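Local coordinates for protein esterase (uncultured bacterium pCosCE1, PDB 7ATL) that hydrolyses carboxylic esters and also works as a promiscuous acyltransferase, a family VIII carboxylesterase related to the beta-lactamases, at residues F61-P69 and W339-W347; L202-T211 and G266-L277. One frame throughout, in Å; residues are numbered along the deposited sequence.

Contact 1. Residues F61-P69 and W339-W347; sequences FRLSSVSKP and WGGVYGHSW. With 1PE (pentaethylene glycol), chain E.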
loop_
_atom_site.group_PDB
_atom_site.type_symbol
_atom_site.label_atom_id
_atom_site.label_comp_id
_atom_site.label_asym_id
_atom_site.label_seq_id
_atom_site.Cartn_x
_atom_site.Cartn_y
_atom_site.Cartn_z
ATOM N N PHE A 61 -0.945 0.169 -12.907
ATOM C CA PHE A 61 -1.206 -1.041 -12.096
ATOM C C PHE A 61 -2.373 -0.812 -11.141
ATOM O O PHE A 61 -2.670 0.332 -10.755
ATOM C CB PHE A 61 0.029 -1.451 -11.297
ATOM C CG PHE A 61 1.203 -1.903 -12.117
ATOM C CD1 PHE A 61 2.026 -0.979 -12.731
ATOM C CD2 PHE A 61 1.514 -3.242 -12.218
ATOM C CE1 PHE A 61 3.130 -1.390 -13.457
ATOM C CE2 PHE A 61 2.605 -3.658 -12.967
ATOM C CZ PHE A 61 3.410 -2.729 -13.584
ATOM N N ARG A 62 -3.028 -1.910 -10.794
ATOM C CA ARG A 62 -3.840 -2.002 -9.564
ATOM C C ARG A 62 -2.847 -1.937 -8.410
ATOM O O ARG A 62 -1.897 -2.747 -8.425
ATOM C CB ARG A 62 -4.654 -3.301 -9.559
ATOM C CG ARG A 62 -5.670 -3.385 -10.688
ATOM C CD ARG A 62 -6.303 -4.746 -10.831
ATOM N NE ARG A 62 -7.177 -4.788 -11.996
ATOM C CZ ARG A 62 -6.780 -4.984 -13.253
ATOM N NH1 ARG A 62 -5.505 -5.186 -13.555
ATOM N NH2 ARG A 62 -7.678 -5.007 -14.210
ATOM N N LEU A 63 -3.041 -1.007 -7.471
ATOM C CA LEU A 63 -2.010 -0.704 -6.435
ATOM C C LEU A 63 -2.211 -1.497 -5.137
ATOM O O LEU A 63 -1.221 -1.646 -4.453
ATOM C CB LEU A 63 -1.998 0.800 -6.173
ATOM C CG LEU A 63 -1.446 1.638 -7.328
ATOM C CD1 LEU A 63 -1.532 3.119 -7.001
ATOM C CD2 LEU A 63 -0.016 1.245 -7.638
ATOM N N SER A 64 -3.404 -2.040 -4.857
ATOM C CA SER A 64 -3.843 -2.603 -3.538
ATOM C C SER A 64 -3.267 -1.735 -2.401
ATOM O O SER A 64 -3.524 -0.519 -2.433
ATOM C CB SER A 64 -3.544 -4.096 -3.395
ATOM O OG SER A 64 -2.195 -4.416 -3.731
ATOM N N SER A 65 -2.468 -2.275 -1.476
ATOM C CA SER A 65 -2.022 -1.514 -0.276
ATOM C C SER A 65 -1.017 -0.408 -0.615
ATOM O O SER A 65 -0.727 0.394 0.268
ATOM C CB SER A 65 -1.480 -2.402 0.769
ATOM O OG SER A 65 -2.523 -3.168 1.349
ATOM N N VAL A 66 -0.550 -0.295 -1.851
ATOM C CA VAL A 66 0.251 0.899 -2.230
ATOM C C VAL A 66 -0.664 2.125 -2.199
ATOM O O VAL A 66 -0.128 3.236 -2.186
ATOM C CB VAL A 66 1.003 0.724 -3.561
ATOM C CG1 VAL A 66 1.773 1.981 -3.945
ATOM C CG2 VAL A 66 1.932 -0.469 -3.477
ATOM N N SER A 67 -1.972 1.929 -2.071
ATOM C CA SER A 67 -2.978 3.000 -1.810
ATOM C C SER A 67 -2.720 3.689 -0.451
ATOM O O SER A 67 -3.009 4.895 -0.314
ATOM C CB SER A 67 -4.412 2.448 -1.873
ATOM O OG SER A 67 -4.685 1.719 -3.075
ATOM N N LYS A 68 -2.225 2.958 0.541
ATOM C CA LYS A 68 -2.115 3.438 1.949
ATOM C C LYS A 68 -1.181 4.644 2.089
ATOM O O LYS A 68 -1.549 5.644 2.716
ATOM C CB LYS A 68 -1.705 2.259 2.836
ATOM C CG LYS A 68 -2.822 1.241 2.959
ATOM C CD LYS A 68 -2.503 0.076 3.822
ATOM C CE LYS A 68 -3.772 -0.671 4.210
ATOM N NZ LYS A 68 -4.220 -1.600 3.141
ATOM N N PRO A 69 0.085 4.598 1.606
ATOM C CA PRO A 69 0.987 5.736 1.771
ATOM C C PRO A 69 0.458 6.992 1.061
ATOM O O PRO A 69 0.639 8.066 1.604
ATOM C CB PRO A 69 2.336 5.258 1.237
ATOM C CG PRO A 69 2.003 4.048 0.429
ATOM C CD PRO A 69 0.764 3.435 1.037
ATOM N N TRP A 339 6.775 -0.727 2.465
ATOM C CA TRP A 339 5.544 -1.553 2.441
ATOM C C TRP A 339 5.366 -2.095 1.023
ATOM O O TRP A 339 6.303 -1.905 0.210
ATOM C CB TRP A 339 4.358 -0.717 2.933
ATOM C CG TRP A 339 3.296 -1.523 3.596
ATOM C CD1 TRP A 339 2.002 -1.618 3.203
ATOM C CD2 TRP A 339 3.436 -2.349 4.760
ATOM N NE1 TRP A 339 1.323 -2.457 4.030
ATOM C CE2 TRP A 339 2.178 -2.936 4.990
ATOM C CE3 TRP A 339 4.486 -2.656 5.634
ATOM C CZ2 TRP A 339 1.948 -3.812 6.054
ATOM C CZ3 TRP A 339 4.263 -3.522 6.684
ATOM C CH2 TRP A 339 3.005 -4.087 6.892
ATOM N N GLY A 340 4.252 -2.773 0.746
ATOM C CA GLY A 340 3.999 -3.416 -0.558
ATOM C C GLY A 340 2.526 -3.399 -0.942
ATOM O O GLY A 340 1.797 -2.474 -0.482
ATOM N N GLY A 341 2.114 -4.409 -1.727
ATOM C CA GLY A 341 0.740 -4.603 -2.234
ATOM C C GLY A 341 0.503 -6.033 -2.673
ATOM O O GLY A 341 1.345 -6.585 -3.395
ATOM N N VAL A 342 -0.623 -6.621 -2.299
ATOM C CA VAL A 342 -0.907 -8.042 -2.643
ATOM C C VAL A 342 -0.894 -8.218 -4.162
ATOM O O VAL A 342 -0.555 -9.304 -4.583
ATOM C CB VAL A 342 -2.231 -8.550 -2.055
ATOM C CG1 VAL A 342 -2.265 -8.415 -0.545
ATOM C CG2 VAL A 342 -3.432 -7.858 -2.677
ATOM N N TYR A 343 -1.251 -7.227 -4.978
ATOM C CA TYR A 343 -1.268 -7.415 -6.462
ATOM C C TYR A 343 0.149 -7.698 -6.988
ATOM O O TYR A 343 0.271 -8.241 -8.097
ATOM C CB TYR A 343 -1.938 -6.244 -7.194
ATOM C CG TYR A 343 -3.436 -6.383 -7.339
ATOM C CD1 TYR A 343 -3.980 -7.428 -8.073
ATOM C CD2 TYR A 343 -4.312 -5.476 -6.764
ATOM C CE1 TYR A 343 -5.351 -7.570 -8.226
ATOM C CE2 TYR A 343 -5.683 -5.595 -6.915
ATOM C CZ TYR A 343 -6.202 -6.644 -7.652
ATOM O OH TYR A 343 -7.540 -6.795 -7.811
ATOM N N GLY A 344 1.183 -7.280 -6.248
ATOM C CA GLY A 344 2.565 -7.758 -6.435
ATOM C C GLY A 344 3.580 -6.635 -6.364
ATOM O O GLY A 344 4.372 -6.547 -7.283
ATOM N N HIS A 345 3.589 -5.822 -5.308
ATOM C CA HIS A 345 4.432 -4.591 -5.258
ATOM C C HIS A 345 5.268 -4.545 -3.977
ATOM O O HIS A 345 4.850 -5.161 -2.952
ATOM C CB HIS A 345 3.621 -3.300 -5.404
ATOM C CG HIS A 345 2.527 -3.340 -6.421
ATOM N ND1 HIS A 345 2.713 -3.806 -7.706
ATOM C CD2 HIS A 345 1.225 -2.957 -6.333
ATOM C CE1 HIS A 345 1.575 -3.687 -8.370
ATOM N NE2 HIS A 345 0.637 -3.181 -7.542
ATOM N N SER A 346 6.428 -3.883 -4.071
ATOM C CA SER A 346 7.263 -3.449 -2.924
ATOM C C SER A 346 7.743 -2.017 -3.178
ATOM O O SER A 346 7.786 -1.596 -4.335
ATOM C CB SER A 346 8.399 -4.400 -2.633
ATOM O OG SER A 346 9.267 -4.517 -3.740
ATOM N N TRP A 347 7.990 -1.271 -2.113
ATOM C CA TRP A 347 8.627 0.060 -2.199
ATOM C C TRP A 347 9.321 0.350 -0.867
ATOM O O TRP A 347 8.926 -0.219 0.159
ATOM C CB TRP A 347 7.608 1.144 -2.577
ATOM C CG TRP A 347 6.554 1.345 -1.535
ATOM C CD1 TRP A 347 5.317 0.780 -1.519
ATOM C CD2 TRP A 347 6.660 2.137 -0.333
ATOM N NE1 TRP A 347 4.637 1.186 -0.408
ATOM C CE2 TRP A 347 5.434 2.004 0.352
ATOM C CE3 TRP A 347 7.651 2.948 0.230
ATOM C CZ2 TRP A 347 5.181 2.641 1.575
ATOM C CZ3 TRP A 347 7.394 3.585 1.428
ATOM C CH2 TRP A 347 6.174 3.437 2.089
HETATM O OH2 1PE E . 4.045 -11.236 8.095
HETATM C C12 1PE E . 5.447 -10.957 8.150
HETATM C C22 1PE E . 5.919 -10.148 6.958
HETATM O OH3 1PE E . 7.289 -10.436 6.648
HETATM C C13 1PE E . 7.570 -9.225 4.558
HETATM C C23 1PE E . 7.593 -10.569 5.254
HETATM O OH4 1PE E . 6.823 -9.291 3.341
HETATM C C14 1PE E . 4.864 -7.923 2.993
HETATM C C24 1PE E . 6.364 -8.038 2.843
HETATM O OH5 1PE E . 4.424 -6.615 2.632
HETATM C C15 1PE E . 2.371 -5.402 2.243
HETATM C C25 1PE E . 3.179 -6.240 3.216
HETATM O OH6 1PE E . 1.045 -5.939 2.136
HETATM C C16 1PE E . -1.266 -5.731 1.389
HETATM C C26 1PE E . 0.100 -5.075 1.491
HETATM O OH7 1PE E . -2.067 -5.284 0.278
HETATM O O HOH W 1 2.060 0.139 0.393
#

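Contact 2. Residues L202-T211 and G266-L277; sequences LGLRNTGFYT and GMVGDADDVLQL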
loop_
_atom_site.group_PDB
_atom_site.type_symbol
_atom_site.label_atom_id
_atom_site.label_comp_id
_atom_site.label_asym_id
_atom_site.label_seq_id
_atom_site.Cartn_x
_atom_site.Cartn_y
_atom_site.Cartn_z
ATOM N N LEU A 202 1.820 17.235 -6.112
ATOM C CA LEU A 202 2.983 16.372 -6.461
ATOM C C LEU A 202 3.133 16.257 -7.987
ATOM O O LEU A 202 4.094 15.583 -8.417
ATOM C CB LEU A 202 2.809 14.983 -5.823
ATOM C CG LEU A 202 3.138 14.857 -4.330
ATOM C CD1 LEU A 202 3.203 13.395 -3.890
ATOM C CD2 LEU A 202 4.459 15.532 -4.012
ATOM N N GLY A 203 2.210 16.846 -8.765
ATOM C CA GLY A 203 2.198 16.793 -10.242
ATOM C C GLY A 203 2.039 15.381 -10.807
ATOM O O GLY A 203 2.520 15.131 -11.928
ATOM N N LEU A 204 1.343 14.484 -10.112
ATOM C CA LEU A 204 1.188 13.069 -10.550
ATOM C C LEU A 204 0.455 13.046 -11.896
ATOM O O LEU A 204 -0.461 13.843 -12.073
ATOM C CB LEU A 204 0.408 12.288 -9.482
ATOM C CG LEU A 204 1.011 12.242 -8.069
ATOM C CD1 LEU A 204 0.231 11.280 -7.197
ATOM C CD2 LEU A 204 2.478 11.849 -8.081
ATOM N N ARG A 205 0.812 12.146 -12.806
ATOM C CA ARG A 205 0.213 12.142 -14.171
ATOM C C ARG A 205 -0.965 11.161 -14.261
ATOM O O ARG A 205 -1.854 11.402 -15.108
ATOM C CB ARG A 205 1.253 11.843 -15.262
ATOM C CG ARG A 205 2.217 10.706 -14.954
ATOM C CD ARG A 205 3.125 10.381 -16.129
ATOM N NE ARG A 205 3.823 9.117 -15.925
ATOM C CZ ARG A 205 4.761 8.636 -16.735
ATOM N NH1 ARG A 205 5.325 7.467 -16.479
ATOM N NH2 ARG A 205 5.132 9.324 -17.801
ATOM N N ASN A 206 -0.988 10.082 -13.467
ATOM C CA ASN A 206 -1.866 8.938 -13.800
ATOM C C ASN A 206 -2.175 8.069 -12.576
ATOM O O ASN A 206 -2.013 6.836 -12.657
ATOM C CB ASN A 206 -1.228 8.148 -14.943
ATOM C CG ASN A 206 -2.188 7.164 -15.565
ATOM O OD1 ASN A 206 -1.763 6.096 -15.987
ATOM N ND2 ASN A 206 -3.471 7.508 -15.588
ATOM N N THR A 207 -2.698 8.662 -11.503
ATOM C CA THR A 207 -3.000 7.908 -10.269
ATOM C C THR A 207 -4.356 8.357 -9.719
ATOM O O THR A 207 -4.581 9.571 -9.603
ATOM C CB THR A 207 -1.833 8.043 -9.285
ATOM O OG1 THR A 207 -0.720 7.323 -9.834
ATOM C CG2 THR A 207 -2.175 7.546 -7.894
ATOM N N GLY A 208 -5.211 7.397 -9.372
ATOM C CA GLY A 208 -6.556 7.675 -8.846
ATOM C C GLY A 208 -7.222 6.396 -8.401
ATOM O O GLY A 208 -6.483 5.445 -8.064
ATOM N N PHE A 209 -8.557 6.369 -8.429
ATOM C CA PHE A 209 -9.398 5.323 -7.784
ATOM C C PHE A 209 -10.046 4.394 -8.818
ATOM O O PHE A 209 -10.585 3.349 -8.412
ATOM C CB PHE A 209 -10.437 5.992 -6.885
ATOM C CG PHE A 209 -9.871 6.380 -5.550
ATOM C CD1 PHE A 209 -9.707 5.421 -4.566
ATOM C CD2 PHE A 209 -9.450 7.677 -5.317
ATOM C CE1 PHE A 209 -9.164 5.754 -3.341
ATOM C CE2 PHE A 209 -8.897 8.012 -4.097
ATOM C CZ PHE A 209 -8.766 7.055 -3.108
ATOM N N TYR A 210 -9.999 4.786 -10.089
ATOM C CA TYR A 210 -10.348 3.958 -11.267
ATOM C C TYR A 210 -9.695 4.548 -12.518
ATOM O O TYR A 210 -9.244 5.710 -12.461
ATOM C CB TYR A 210 -11.861 3.894 -11.426
ATOM C CG TYR A 210 -12.487 5.078 -12.110
ATOM C CD1 TYR A 210 -12.711 6.258 -11.432
ATOM C CD2 TYR A 210 -12.866 5.013 -13.440
ATOM C CE1 TYR A 210 -13.315 7.343 -12.048
ATOM C CE2 TYR A 210 -13.461 6.090 -14.077
ATOM C CZ TYR A 210 -13.709 7.255 -13.372
ATOM O OH TYR A 210 -14.340 8.307 -13.976
ATOM N N THR A 211 -9.642 3.768 -13.601
ATOM C CA THR A 211 -9.112 4.206 -14.918
ATOM C C THR A 211 -10.156 3.915 -15.996
ATOM O O THR A 211 -10.885 2.914 -15.844
ATOM C CB THR A 211 -7.764 3.549 -15.221
ATOM O OG1 THR A 211 -7.316 4.108 -16.458
ATOM C CG2 THR A 211 -7.841 2.041 -15.305
ATOM N N GLY A 266 -7.904 0.404 -3.027
ATOM C CA GLY A 266 -8.727 0.577 -4.239
ATOM C C GLY A 266 -8.088 1.386 -5.365
ATOM O O GLY A 266 -8.807 1.634 -6.394
ATOM N N MET A 267 -6.846 1.842 -5.212
ATOM C CA MET A 267 -6.293 2.824 -6.186
ATOM C C MET A 267 -5.559 2.107 -7.344
ATOM O O MET A 267 -5.232 0.902 -7.240
ATOM C CB MET A 267 -5.364 3.839 -5.506
ATOM C CG MET A 267 -6.017 4.567 -4.357
ATOM S SD MET A 267 -5.000 5.890 -3.662
ATOM C CE MET A 267 -5.051 7.063 -5.008
ATOM N N VAL A 268 -5.337 2.867 -8.419
ATOM C CA VAL A 268 -4.557 2.515 -9.639
ATOM C C VAL A 268 -3.535 3.632 -9.877
ATOM O O VAL A 268 -3.831 4.791 -9.504
ATOM C CB VAL A 268 -5.481 2.358 -10.859
ATOM C CG1 VAL A 268 -6.374 1.135 -10.705
ATOM C CG2 VAL A 268 -6.305 3.608 -11.133
ATOM N N GLY A 269 -2.388 3.303 -10.474
ATOM C CA GLY A 269 -1.321 4.280 -10.745
ATOM C C GLY A 269 -0.067 3.651 -11.329
ATOM O O GLY A 269 0.092 2.408 -11.245
ATOM N N ASP A 270 0.806 4.499 -11.888
ATOM C CA ASP A 270 2.071 4.069 -12.531
ATOM C C ASP A 270 3.203 4.190 -11.521
ATOM O O ASP A 270 3.016 4.815 -10.487
ATOM C CB ASP A 270 2.314 4.808 -13.849
ATOM C CG ASP A 270 2.554 6.290 -13.709
ATOM O OD1 ASP A 270 2.759 6.722 -12.562
ATOM O OD2 ASP A 270 2.539 6.995 -14.760
ATOM N N ALA A 271 4.327 3.563 -11.831
ATOM C CA ALA A 271 5.530 3.487 -10.980
ATOM C C ALA A 271 6.078 4.901 -10.715
ATOM O O ALA A 271 6.402 5.186 -9.554
ATOM C CB ALA A 271 6.533 2.573 -11.644
ATOM N N ASP A 272 6.137 5.774 -11.725
ATOM C CA ASP A 272 6.740 7.130 -11.584
ATOM C C ASP A 272 5.940 7.968 -10.596
ATOM O O ASP A 272 6.574 8.808 -9.918
ATOM C CB ASP A 272 6.861 7.878 -12.913
ATOM C CG ASP A 272 8.047 7.352 -13.692
ATOM O OD1 ASP A 272 9.147 7.738 -13.344
ATOM O OD2 ASP A 272 7.861 6.468 -14.560
ATOM N N ASP A 273 4.617 7.798 -10.544
ATOM C CA ASP A 273 3.771 8.527 -9.565
ATOM C C ASP A 273 4.149 7.986 -8.183
ATOM O O ASP A 273 4.365 8.779 -7.294
ATOM C CB ASP A 273 2.275 8.471 -9.901
ATOM C CG ASP A 273 1.777 9.402 -11.013
ATOM O OD1 ASP A 273 2.491 10.356 -11.402
ATOM O OD2 ASP A 273 0.656 9.169 -11.483
ATOM N N VAL A 274 4.362 6.686 -8.033
ATOM C CA VAL A 274 4.724 6.086 -6.714
ATOM C C VAL A 274 6.105 6.599 -6.285
ATOM O O VAL A 274 6.307 6.818 -5.076
ATOM C CB VAL A 274 4.668 4.548 -6.778
ATOM C CG1 VAL A 274 5.172 3.879 -5.502
ATOM C CG2 VAL A 274 3.263 4.070 -7.119
ATOM N N LEU A 275 7.026 6.783 -7.228
ATOM C CA LEU A 275 8.401 7.230 -6.908
ATOM C C LEU A 275 8.347 8.670 -6.400
ATOM O O LEU A 275 9.107 8.977 -5.466
ATOM C CB LEU A 275 9.300 7.120 -8.139
ATOM C CG LEU A 275 10.740 7.574 -7.898
ATOM C CD1 LEU A 275 11.351 6.857 -6.703
ATOM C CD2 LEU A 275 11.593 7.336 -9.124
ATOM N N GLN A 276 7.492 9.512 -6.999
ATOM C CA GLN A 276 7.227 10.904 -6.540
ATOM C C GLN A 276 6.775 10.823 -5.087
ATOM O O GLN A 276 7.313 11.566 -4.251
ATOM C CB GLN A 276 6.121 11.591 -7.348
ATOM C CG GLN A 276 6.572 12.220 -8.662
ATOM C CD GLN A 276 7.779 13.092 -8.404
ATOM O OE1 GLN A 276 7.734 14.062 -7.630
ATOM N NE2 GLN A 276 8.893 12.702 -9.003
ATOM N N LEU A 277 5.815 9.940 -4.805
ATOM C CA LEU A 277 5.269 9.753 -3.439
ATOM C C LEU A 277 6.399 9.357 -2.464
ATOM O O LEU A 277 6.478 9.929 -1.362
ATOM C CB LEU A 277 4.179 8.681 -3.493
ATOM C CG LEU A 277 3.787 8.101 -2.139
ATOM C CD1 LEU A 277 3.180 9.204 -1.272
ATOM C CD2 LEU A 277 2.829 6.923 -2.298
HETATM O O HOH W 2 5.410 5.419 -14.777
HETATM O O HOH W 3 0.842 5.623 -8.475
#

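Contact 1. Residues F61-P69 and W339-W347
Trp339 turns the edge of its indole to Ser65, NE1 lying 4.3 Å from Ser65 CB, while one face carries a pentaethylene glycol, probably from the crystallisation liquor, and NE1 bonds to Tyr171. Tyr171 OH bonds Ser65 OG and Lys68 NZ as well, and Tyr123 OH also bonds the lysine. At Gly340 the two backbones are joined through water 1, which donates to Gly340 O and Ser65 O, both at 2.8 Å. The CA of Gly341 packs against Ser64 OG, and Gly341 O takes the N-H groups of both Gly344 and His345, a classic beta bulge. Val342 N donates to glycol OH7, 3.2 Å away, whose very short approach to Ser65 OG is doubtful. Tyr343 N gives an almost straight bond (177°) to Ser64 OG, 3.2 Å away; the hydroxyl is placed for it by a chi1 of 50°, between backbone N and carbonyl carbon. The Tyr343 ring receives Arg62 CB over one face in a CH-pi contact, CB to CD2 being 3.6 Å. His345 reaches into the bend with NE2 2.7 Å from Arg62 O, on a lone pair in the carbonyl plane and in the plane of its own ring. Its ND1 pairs with Thr361 N, fixing the imidazole at both nitrogens. Trp347 NE1 donates to water 1, and its CZ2 meets Pro69 CG at 3.7 Å. Ser65 and Lys68 fit the SxxK pattern of serine beta-lactamases, and Trp339-Gly340-Gly341 probably stands where those enzymes carry KTG. Val342 N is probably part of an oxyanion hole, as its counterpart after KTG is there.

Contact 2. Residues L202-T211 and G266-L277
Asp273 swings its carboxylate from the helix across the Leu204-Thr207 turn because CG stands beside the backbone N (chi1 -78°), whereas Arg205 at 44° tucks CG between backbone N and carbonyl carbon. The Arg205 and Asp270 side chains cross at about a right angle, with guanidinium and carboxylate planes 56° apart. The Asp273 carboxylate organises the turn. OD1 accepts from Arg205 N at 2.8 Å. OD2 takes two donors, Asn206 N at 2.7 Å through the syn lone pair and Thr207 OG1 at 2.8 Å through the anti one. Thr207 OG1 also receives water 3, which links it to Asp270 O. Asp270 does double duty: OD1 caps the helix start by accepting Asp273 N at 2.9 Å, and OD2 forms a salt bridge with Arg205 NE at 2.7 Å, tilted from the guanidinium plane. The extended arginine carries NH1 on to Asp272 OD2 in a longer salt bridge that water 2 also spans; Asp272 has a second charged partner in Arg57. Further along, Gly208 and Val268 form a single antiparallel hydrogen-bonded bridge, Val268 N to Gly208 O 2.8 Å and Gly208 N to Val268 O 3.0 Å. Beyond it Met267 lies over one face of the Phe209 ring, CG 3.5 Å from Phe209 CE1, in a CH-pi contact joined by an oblique Met-aromatic approach of SD. A buried aspartate thus meets two N-H groups and a hydroxyl, which probably stabilise its negative charge and tie the irregular 202-211 loop to the first turn of helix 271-283.

How the contacts relate
The two contacts, with centres 11 Å apart, share a two-stranded antiparallel sheet. Leu63 N lies 2.9 Å from Met267 O and Phe61 N lies 3.0 Å from Gly269 O, both probable hydrogen bonds, so strand 268-269 has segment 61-69 of contact 1 and the 202-211 loop of contact 2 as partners. Ser67, two residues after the probable nucleophile Ser65, also accepts from Met267 N through OG. Helix 271-283 adds an apolar link, with Val274 on Val66 and Leu277 on Pro69. Contact 1 holds the likely active-site residues and the bound glycol, while contact 2 anchors the strand and helix that back the SxxK segment.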